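Local atomic coordinates of cyclic nucleotide-binding protein (Brucella abortus biovar 1, PDB entry 5D1I), a protein that is of unknown function but has a cyclic nucleotide-binding fold and may take part in DNA-binding transcriptional regulation. Residues Arg115-Arg118 with Ser119-Arg122. Sequence-based numbering, arbitrary orientation.
Sequences RISR and SIFR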
loop_
_atom_site.group_PDB
_atom_site.type_symbol
_atom_site.label_atom_id
_atom_site.label_comp_id
_atom_site.label_asym_id
_atom_site.label_seq_id
_atom_site.Cartn_x
_atom_site.Cartn_y
_atom_site.Cartn_z
ATOM N N ARG A 115 10.379 0.268 -9.511
ATOM C CA ARG A 115 10.603 -1.135 -9.184
ATOM C C ARG A 115 11.460 -1.289 -7.937
ATOM O O ARG A 115 12.587 -0.801 -7.880
ATOM C CB ARG A 115 11.263 -1.876 -10.346
ATOM C CG ARG A 115 11.384 -3.375 -10.112
ATOM C CD ARG A 115 12.223 -4.055 -11.193
ATOM N NE ARG A 115 13.649 -3.821 -11.001
ATOM C CZ ARG A 115 14.464 -4.656 -10.363
ATOM N NH1 ARG A 115 13.996 -5.794 -9.865
ATOM N NH2 ARG A 115 15.749 -4.360 -10.229
ATOM N N ILE A 116 10.916 -1.976 -6.941
ATOM C CA ILE A 116 11.640 -2.232 -5.707
ATOM C C ILE A 116 12.018 -3.696 -5.647
ATOM O O ILE A 116 11.148 -4.558 -5.548
ATOM C CB ILE A 116 10.806 -1.880 -4.459
ATOM C CG1 ILE A 116 10.240 -0.466 -4.560
ATOM C CG2 ILE A 116 11.649 -2.036 -3.196
ATOM C CD1 ILE A 116 11.284 0.605 -4.466
ATOM N N SER A 117 13.311 -3.985 -5.722
ATOM C CA SER A 117 13.761 -5.360 -5.582
ATOM C C SER A 117 13.697 -5.800 -4.127
ATOM O O SER A 117 13.779 -4.982 -3.205
ATOM C CB SER A 117 15.184 -5.522 -6.113
ATOM O OG SER A 117 16.097 -4.790 -5.317
ATOM N N ARG A 118 13.548 -7.100 -3.925
ATOM C CA ARG A 118 13.609 -7.664 -2.590
ATOM C C ARG A 118 14.947 -7.317 -1.933
ATOM O O ARG A 118 14.992 -6.935 -0.762
ATOM C CB ARG A 118 13.404 -9.179 -2.653
ATOM C CG ARG A 118 13.235 -9.850 -1.311
ATOM C CD ARG A 118 12.364 -11.088 -1.436
ATOM N NE ARG A 118 12.754 -11.931 -2.560
ATOM C CZ ARG A 118 11.959 -12.836 -3.124
ATOM N NH1 ARG A 118 10.721 -13.008 -2.678
ATOM N NH2 ARG A 118 12.401 -13.565 -4.139
ATOM N N SER A 119 16.028 -7.416 -2.701
ATOM C CA SER A 119 17.368 -7.169 -2.168
ATOM C C SER A 119 17.553 -5.738 -1.649
ATOM O O SER A 119 18.181 -5.529 -0.610
ATOM C CB SER A 119 18.429 -7.477 -3.227
ATOM O OG SER A 119 18.419 -6.507 -4.258
ATOM N N ILE A 120 17.008 -4.758 -2.364
ATOM C CA ILE A 120 17.099 -3.369 -1.928
ATOM C C ILE A 120 16.344 -3.187 -0.624
ATOM O O ILE A 120 16.865 -2.611 0.331
ATOM C CB ILE A 120 16.548 -2.390 -2.990
ATOM C CG1 ILE A 120 17.577 -2.183 -4.100
ATOM C CG2 ILE A 120 16.220 -1.041 -2.365
ATOM C CD1 ILE A 120 18.840 -1.490 -3.631
ATOM N N PHE A 121 15.114 -3.689 -0.591
ATOM C CA PHE A 121 14.287 -3.634 0.605
ATOM C C PHE A 121 15.014 -4.237 1.800
ATOM O O PHE A 121 15.027 -3.658 2.889
ATOM C CB PHE A 121 12.963 -4.360 0.361
ATOM C CG PHE A 121 12.055 -4.390 1.555
ATOM C CD1 PHE A 121 11.440 -3.234 2.004
ATOM C CD2 PHE A 121 11.800 -5.580 2.216
ATOM C CE1 PHE A 121 10.595 -3.259 3.103
ATOM C CE2 PHE A 121 10.954 -5.611 3.314
ATOM C CZ PHE A 121 10.351 -4.446 3.756
ATOM N N ARG A 122 15.638 -5.391 1.582
ATOM C CA ARG A 122 16.367 -6.085 2.638
ATOM C C ARG A 122 17.542 -5.262 3.169
ATOM O O ARG A 122 17.758 -5.190 4.381
ATOM C CB ARG A 122 16.878 -7.441 2.139
ATOM C CG ARG A 122 17.469 -8.311 3.247
ATOM C CD ARG A 122 18.618 -9.180 2.761
ATOM N NE ARG A 122 19.832 -8.406 2.519
ATOM C CZ ARG A 122 20.449 -8.319 1.343
ATOM N NH1 ARG A 122 19.974 -8.966 0.289
ATOM N NH2 ARG A 122 21.548 -7.588 1.224
#
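Ser-117, the last residue of strand 111-117, meets the first turn of helix 118-124 with both its hydroxyl and its carbonyl. The carbonyl oxygen accepts the amide of Phe-121, with Ser-117 O and Phe-121 N 3.2 Å apart; the N-H points almost straight at its acceptor (175°), although the donor is tilted 22° from the carbonyl plane. One residue on, Arg-118 O accepts the amide of Arg-122, Arg-118 O to Arg-122 N 2.9 Å, which continues the i to i+4 ladder.

The hydroxyl of Ser-117 turns over the start of the helix. With chi1 at 66°, OG sits between its own backbone N and carbonyl carbon, and this brings it 3.1 Å from Ile-120 N. The Ser-119 hydroxyl takes the same position on its own residue and reaches back to that of Ser-117, giving a hydrogen bond between the two hydroxyls, OG to OG 3.1 Å. Ile-120 lies alongside the same hydroxyl, its CG1 3.2 Å from Ser-117 OG. On the buried side, CG2 of Ile-116 rests loosely on Phe-121 CB at 4.4 Å, while the side chain of Phe-121 also packs on Leu-23, Phe-27 and Ile-96.

Two arginine side chains have partners beyond this turn: Arg-115 NE forms a salt bridge with Glu-40, and Arg-118 NH1 makes a weak hydrogen bond to Ala-94 O. A serine at the N-cap thus marks the junction where the last strand of the cyclic nucleotide-binding domain's beta barrel, a cupin-type fold, passes directly into the helix that follows it.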